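Local atomic coordinates of 4-hydroxybenzoyl-CoA thioesterase (Bacillus halodurans, PDB entry 5WH9), a protein that probably hydrolyses the thioester of aromatic acyl-coenzyme A substrates such as gentisyl-CoA, as a hotdog-fold thioesterase. Residues Y27-M30 against D31-C34; H35-L38 against T39-F43; S125-R128 against V129-N133. All coordinates share one frame; numbering follows the deposited sequence.

Interaction 1 of 3, residues Y27-M30 against D31-C34; sequences YKWM and DEAC
Ala33 N gives its hydrogen to Trp29 O at 2.7 Å, one of the regular alpha-helical bonds of this segment; Cys34 N to Met30 O follows at 2.8 Å. Over this backbone Lys28 and Glu32 form a salt bridge one helical turn apart, a worked example of an i to i+4 pair on one helix. Lys28 NZ lies 2.8 Å from Glu32 OE2 and nearly in line with the carboxylate C-O bond. The lysine reaches its partner because CG stands anti to the backbone N (chi1 167°) and the chain bends only at its last torsion, turning NZ back to OE2. On the way its CG also passes OE2 at 3.4 Å, so the aliphatic stem and the charged tip both lie against the same oxygen. The other carboxylate oxygen goes a different way: Glu32 OE1 sits at the edge of the Trp29 indole, near its plane and 3.8 Å from CD1, with ring and carboxylate planes 89° apart. OE1 accepts a hydrogen bond from Tyr6 OH, so the two oxygens are engaged separately, which should restrain rotation of the carboxylate. Asp31 OD1, on another side of the helix, forms a salt bridge with Arg108.

The segment is part of the long helix 25-40, the sausage of the hotdog fold, wrapped by the antiparallel sheet. Trp29 stacks on Phe8 and packs on Ile76, Met30 and Ala33 lie on His92 of strand 87-96, and Tyr27 stacks on Tyr27 of the second subunit.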
loop_
_atom_site.group_PDB
_atom_site.type_symbol
_atom_site.label_atom_id
_atom_site.label_comp_id
_atom_site.label_asym_id
_atom_site.label_seq_id
_atom_site.Cartn_x
_atom_site.Cartn_y
_atom_site.Cartn_z
ATOM N N TYR B 27 1.349 5.090 10.126
ATOM C CA TYR B 27 2.809 5.198 10.033
ATOM C C TYR B 27 3.230 5.814 8.709
ATOM O O TYR B 27 4.176 6.596 8.668
ATOM C CB TYR B 27 3.465 3.828 10.265
ATOM C CG TYR B 27 3.095 3.279 11.627
ATOM C CD1 TYR B 27 3.835 3.628 12.751
ATOM C CD2 TYR B 27 1.974 2.469 11.803
ATOM C CE1 TYR B 27 3.499 3.161 14.014
ATOM C CE2 TYR B 27 1.607 2.004 13.088
ATOM C CZ TYR B 27 2.390 2.364 14.182
ATOM O OH TYR B 27 2.091 1.904 15.454
ATOM N N LYS B 28 2.511 5.465 7.641
ATOM C CA LYS B 28 2.680 6.066 6.324
ATOM C C LYS B 28 2.475 7.576 6.452
ATOM O O LYS B 28 3.258 8.380 5.935
ATOM C CB LYS B 28 1.659 5.432 5.349
ATOM C CG LYS B 28 1.430 6.089 3.979
ATOM C CD LYS B 28 -0.016 5.775 3.483
ATOM C CE LYS B 28 -0.250 5.955 1.967
ATOM N NZ LYS B 28 -0.164 7.360 1.382
ATOM N N TRP B 29 1.428 7.962 7.172
ATOM C CA TRP B 29 1.123 9.380 7.302
ATOM C C TRP B 29 2.173 10.094 8.143
ATOM O O TRP B 29 2.517 11.229 7.831
ATOM C CB TRP B 29 -0.286 9.597 7.861
ATOM C CG TRP B 29 -1.359 9.238 6.887
ATOM C CD1 TRP B 29 -1.378 9.507 5.549
ATOM C CD2 TRP B 29 -2.573 8.535 7.174
ATOM N NE1 TRP B 29 -2.528 9.010 4.990
ATOM C CE2 TRP B 29 -3.276 8.408 5.968
ATOM C CE3 TRP B 29 -3.129 7.992 8.340
ATOM C CZ2 TRP B 29 -4.516 7.773 5.893
ATOM C CZ3 TRP B 29 -4.337 7.368 8.262
ATOM C CH2 TRP B 29 -5.022 7.259 7.051
ATOM N N MET B 30 2.694 9.440 9.185
ATOM C CA MET B 30 3.791 10.023 9.957
ATOM C C MET B 30 5.033 10.151 9.105
ATOM O O MET B 30 5.731 11.169 9.140
ATOM C CB MET B 30 4.116 9.201 11.196
ATOM C CG MET B 30 3.121 9.408 12.312
ATOM S SD MET B 30 3.570 8.553 13.837
ATOM C CE MET B 30 3.774 6.878 13.233
ATOM N N ASP B 31 5.312 9.128 8.317
ATOM C CA ASP B 31 6.439 9.248 7.411
ATOM C C ASP B 31 6.244 10.481 6.509
ATOM O O ASP B 31 7.178 11.259 6.291
ATOM C CB ASP B 31 6.608 7.981 6.589
ATOM C CG ASP B 31 7.856 8.005 5.758
ATOM O OD1 ASP B 31 8.932 7.661 6.278
ATOM O OD2 ASP B 31 7.767 8.378 4.580
ATOM N N GLU B 32 5.030 10.672 6.000
ATOM C CA GLU B 32 4.763 11.824 5.150
ATOM C C GLU B 32 4.883 13.127 5.936
ATOM O O GLU B 32 5.441 14.103 5.450
ATOM C CB GLU B 32 3.379 11.726 4.519
ATOM C CG GLU B 32 3.201 10.459 3.724
ATOM C CD GLU B 32 1.807 10.301 3.131
ATOM O OE1 GLU B 32 0.991 11.254 3.183
ATOM O OE2 GLU B 32 1.534 9.206 2.617
ATOM N N ALA B 33 4.365 13.146 7.154
ATOM C CA ALA B 33 4.488 14.347 7.962
ATOM C C ALA B 33 5.960 14.672 8.169
ATOM O O ALA B 33 6.356 15.827 8.028
ATOM C CB ALA B 33 3.790 14.187 9.285
ATOM N N CYS B 34 6.761 13.653 8.493
ATOM C CA CYS B 34 8.191 13.845 8.727
ATOM C C CYS B 34 8.877 14.533 7.562
ATOM O O CYS B 34 9.638 15.471 7.764
ATOM C CB CYS B 34 8.894 12.517 8.998
ATOM S SG CYS B 34 10.718 12.656 8.970
#

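Interaction 2 of 3, residues H35-L38 against T39-F43; sequences HHFL and TELGF
Phe43 N donates to Leu38 O at 2.9 Å, a hydrogen bond that spans five residues where the chain leaves the helix. One turn earlier, His35 O accepts two hydrogen bonds from Thr39, one from the backbone N and one from OG1, both at 3.1 Å. The two donors arrive from opposite faces of the carbonyl plane, so a single residue grips the oxygen on both sides. OG1 can do this because it lies beside its own backbone N (chi1 -70°), folded back along the helix.

The bond from Phe43 belongs to a Schellman motif closing helix 25-40, the central helix of the hotdog fold. Gly42 N bonds to Thr39 O at 2.8 Å, and Gly42 adopts a positive phi of 113°. With the chain turned this way, any side chain would collide with the carbonyl oxygen of Leu41, which is why a glycine fits the turn.

Outward from the cap, Glu40 CG lies over one face of the His36 imidazole, 3.9 Å from its centroid, in a CH-pi contact offset toward the rim. The carboxylate plane is turned only 16° from the ring. His36 NE2 and Glu40 OE2 stay 4.5 Å apart, not in direct contact. On the next face of the helix Phe37 and Leu41 run side by side, with CE2 of the Phe37 ring meeting Leu41 CD1 at 3.8 Å. His35 ND1 bonds to Asp31 O, while its ring meets Phe55 edge-to-face and approaches Phe12 and Phe70 of the third subunit.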
loop_
_atom_site.group_PDB
_atom_site.type_symbol
_atom_site.label_atom_id
_atom_site.label_comp_id
_atom_site.label_asym_id
_atom_site.label_seq_id
_atom_site.Cartn_x
_atom_site.Cartn_y
_atom_site.Cartn_z
ATOM N N HIS B 35 8.613 14.051 6.346
ATOM C CA HIS B 35 9.194 14.618 5.132
ATOM C C HIS B 35 8.695 16.034 4.889
ATOM O O HIS B 35 9.425 16.905 4.409
ATOM C CB HIS B 35 8.804 13.775 3.925
ATOM C CG HIS B 35 9.636 12.544 3.742
ATOM N ND1 HIS B 35 9.348 11.345 4.368
ATOM C CD2 HIS B 35 10.734 12.322 2.983
ATOM C CE1 HIS B 35 10.247 10.444 4.018
ATOM N NE2 HIS B 35 11.091 11.007 3.167
ATOM N N HIS B 36 7.422 16.248 5.178
ATOM C CA HIS B 36 6.830 17.558 4.977
ATOM C C HIS B 36 7.385 18.516 6.003
ATOM O O HIS B 36 7.482 19.715 5.773
ATOM C CB HIS B 36 5.315 17.479 5.106
ATOM C CG HIS B 36 4.651 18.810 5.227
ATOM N ND1 HIS B 36 4.582 19.495 6.419
ATOM C CD2 HIS B 36 4.004 19.572 4.314
ATOM C CE1 HIS B 36 3.923 20.627 6.233
ATOM N NE2 HIS B 36 3.563 20.696 4.963
ATOM N N PHE B 37 7.744 17.961 7.150
ATOM C CA PHE B 37 8.308 18.727 8.237
ATOM C C PHE B 37 9.686 19.242 7.830
ATOM O O PHE B 37 9.935 20.425 7.913
ATOM C CB PHE B 37 8.387 17.844 9.480
ATOM C CG PHE B 37 8.892 18.547 10.705
ATOM C CD1 PHE B 37 8.102 19.463 11.367
ATOM C CD2 PHE B 37 10.151 18.256 11.219
ATOM C CE1 PHE B 37 8.567 20.107 12.501
ATOM C CE2 PHE B 37 10.620 18.890 12.355
ATOM C CZ PHE B 37 9.826 19.824 12.993
ATOM N N LEU B 38 10.574 18.358 7.379
ATOM C CA LEU B 38 11.945 18.753 7.035
ATOM C C LEU B 38 11.978 19.725 5.855
ATOM O O LEU B 38 12.807 20.641 5.794
ATOM C CB LEU B 38 12.789 17.518 6.693
ATOM C CG LEU B 38 13.294 16.675 7.866
ATOM C CD1 LEU B 38 13.937 15.408 7.383
ATOM C CD2 LEU B 38 14.278 17.481 8.688
ATOM N N THR B 39 11.074 19.510 4.910
ATOM C CA THR B 39 10.983 20.366 3.748
ATOM C C THR B 39 10.583 21.790 4.133
ATOM O O THR B 39 11.202 22.758 3.691
ATOM C CB THR B 39 9.999 19.795 2.714
ATOM O OG1 THR B 39 10.567 18.620 2.127
ATOM C CG2 THR B 39 9.692 20.825 1.631
ATOM N N GLU B 40 9.558 21.930 4.959
ATOM C CA GLU B 40 9.135 23.267 5.347
ATOM C C GLU B 40 10.183 23.986 6.197
ATOM O O GLU B 40 10.214 25.217 6.232
ATOM C CB GLU B 40 7.787 23.234 6.047
ATOM C CG GLU B 40 6.649 22.763 5.141
ATOM C CD GLU B 40 6.239 23.782 4.070
ATOM O OE1 GLU B 40 5.702 24.854 4.446
ATOM O OE2 GLU B 40 6.428 23.493 2.857
ATOM N N LEU B 41 11.041 23.218 6.870
ATOM C CA LEU B 41 12.170 23.785 7.604
ATOM C C LEU B 41 13.250 24.285 6.658
ATOM O O LEU B 41 14.167 24.974 7.074
ATOM C CB LEU B 41 12.782 22.767 8.569
ATOM C CG LEU B 41 12.145 22.624 9.951
ATOM C CD1 LEU B 41 12.854 21.545 10.746
ATOM C CD2 LEU B 41 12.170 23.946 10.719
ATOM N N GLY B 42 13.150 23.923 5.384
ATOM C CA GLY B 42 14.112 24.385 4.396
ATOM C C GLY B 42 15.002 23.310 3.802
ATOM O O GLY B 42 15.939 23.607 3.053
ATOM N N PHE B 43 14.708 22.056 4.124
ATOM C CA PHE B 43 15.508 20.943 3.633
ATOM C C PHE B 43 14.620 19.974 2.851
ATOM O O PHE B 43 14.151 18.981 3.404
ATOM C CB PHE B 43 16.193 20.240 4.808
ATOM C CG PHE B 43 16.867 21.191 5.767
ATOM C CD1 PHE B 43 18.190 21.564 5.581
ATOM C CD2 PHE B 43 16.160 21.735 6.837
ATOM C CE1 PHE B 43 18.808 22.448 6.451
ATOM C CE2 PHE B 43 16.769 22.625 7.714
ATOM C CZ PHE B 43 18.102 22.980 7.523
#

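Interaction 3 of 3, residues S125-R128 against V129-N133; sequences SSVR and VAFAN
Helix 125-131, the short C-terminal helix that packs beside the end of the central hotdog helix, carries an apolar i to i+4 contact between Val127 and Phe131. The two side chains lie side by side and point the same way. Val127 CG1 sits over one face of the Phe131 phenyl ring, 3.8 Å from its centroid and displaced toward the rim, a CH-pi contact whose closest approach is 3.4 Å to CE2. The valine methyl is placed there by a chi1 of 179°, which sets CG1 anti to the backbone N, while Phe131 CG lies beside its own backbone N.

Beneath the ring the backbone bond between the same two residues is short, Phe131 N to Val127 O at 2.8 Å. Val129 N to Ser125 O begins the series of helical bonds. At the far end, where the poorly ordered Ala132 leaves helical geometry, its N makes a bent bond to Arg128 O. Around the aromatic group stand Phe37, Leu38 and Leu41, together with Phe88 and Leu83, so the ring joins this helix to the rest of the fold. Replacing Phe131 by an alanine would probably strip Val127 CG1 of the face it rests on and open a gap against Leu38 and Leu41.

On another side of the helix the Arg128 chain bends at chi3 (51°) and folds its guanidinium back along the first turn, where Ser125 CA lies over one of its faces, offset toward the rim.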
loop_
_atom_site.group_PDB
_atom_site.type_symbol
_atom_site.label_atom_id
_atom_site.label_comp_id
_atom_site.label_asym_id
_atom_site.label_seq_id
_atom_site.Cartn_x
_atom_site.Cartn_y
_atom_site.Cartn_z
ATOM N N SER B 125 24.714 20.115 10.631
ATOM C CA SER B 125 24.770 21.271 11.434
ATOM C C SER B 125 23.657 22.255 11.098
ATOM O O SER B 125 23.062 22.810 11.961
ATOM C CB SER B 125 26.168 21.836 11.268
ATOM O OG SER B 125 26.433 22.255 9.966
ATOM N N SER B 126 23.378 22.436 9.833
ATOM C CA SER B 126 22.313 23.296 9.409
ATOM C C SER B 126 20.968 22.794 9.859
ATOM O O SER B 126 20.123 23.555 10.198
ATOM C CB SER B 126 22.340 23.363 7.929
ATOM O OG SER B 126 22.488 22.070 7.446
ATOM N N VAL B 127 20.784 21.492 9.793
ATOM C CA VAL B 127 19.575 20.844 10.284
ATOM C C VAL B 127 19.517 20.961 11.802
ATOM O O VAL B 127 18.491 21.319 12.369
ATOM C CB VAL B 127 19.512 19.371 9.856
ATOM C CG1 VAL B 127 18.269 18.721 10.402
ATOM C CG2 VAL B 127 19.528 19.266 8.334
ATOM N N ARG B 128 20.635 20.693 12.460
ATOM C CA ARG B 128 20.690 20.823 13.913
ATOM C C ARG B 128 20.169 22.186 14.360
ATOM O O ARG B 128 19.274 22.264 15.191
ATOM C CB ARG B 128 22.116 20.596 14.422
ATOM C CG ARG B 128 22.230 20.441 15.926
ATOM C CD ARG B 128 23.659 20.102 16.322
ATOM N NE ARG B 128 24.616 21.036 15.725
ATOM C CZ ARG B 128 25.540 20.698 14.823
ATOM N NH1 ARG B 128 25.646 19.434 14.412
ATOM N NH2 ARG B 128 26.368 21.622 14.339
ATOM N N VAL B 129 20.722 23.253 13.796
ATOM C CA VAL B 129 20.314 24.611 14.147
ATOM C C VAL B 129 18.848 24.886 13.823
ATOM O O VAL B 129 18.183 25.671 14.502
ATOM C CB VAL B 129 21.190 25.666 13.424
ATOM C CG1 VAL B 129 20.570 27.064 13.535
ATOM C CG2 VAL B 129 22.617 25.645 13.964
ATOM N N ALA B 130 18.354 24.258 12.764
ATOM C CA ALA B 130 16.964 24.431 12.366
ATOM C C ALA B 130 16.027 23.712 13.350
ATOM O O ALA B 130 14.934 24.189 13.630
ATOM C CB ALA B 130 16.750 23.948 10.917
ATOM N N PHE B 131 16.468 22.562 13.860
ATOM C CA PHE B 131 15.775 21.851 14.934
ATOM C C PHE B 131 15.877 22.601 16.264
ATOM O O PHE B 131 14.990 22.507 17.110
ATOM C CB PHE B 131 16.366 20.445 15.123
ATOM C CG PHE B 131 15.964 19.462 14.063
ATOM C CD1 PHE B 131 14.845 19.679 13.281
ATOM C CD2 PHE B 131 16.709 18.312 13.848
ATOM C CE1 PHE B 131 14.476 18.776 12.307
ATOM C CE2 PHE B 131 16.343 17.403 12.877
ATOM C CZ PHE B 131 15.228 17.636 12.108
ATOM N N ALA B 132 16.974 23.326 16.452
ATOM C CA ALA B 132 17.193 24.052 17.693
ATOM C C ALA B 132 16.632 25.471 17.605
ATOM O O ALA B 132 17.239 26.422 18.098
ATOM C CB ALA B 132 18.675 24.073 18.052
ATOM N N ASN B 133 15.469 25.605 16.976
ATOM C CA ASN B 133 14.823 26.904 16.837
ATOM C C ASN B 133 13.345 26.739 16.498
ATOM O O ASN B 133 12.731 27.647 15.937
ATOM C CB ASN B 133 15.532 27.738 15.776
#

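Overall arrangement
Interactions 1 and 2 are consecutive parts of one element, helix 25-40, their centres 12 Å apart: the first lies in its buried N-terminal half, about 4 Å from the centre of the chain, and the second at its C-terminal end. Interaction 3 comes from the end of the chain, yet returns to interaction 2, whose centre is also 12 Å away. There Leu38 CD2 meets Phe131 CZ at 3.6 Å, and Phe43 CE2 meets Ala130 CB at 3.5 Å. Interactions 1 and 3 do not touch, their nearest atoms about 7 Å apart; interaction 2 lies between them, continuous in sequence with interaction 1 and packed against interaction 3. Other subunits approach interactions 1 and 2, whereas none touches interaction 3.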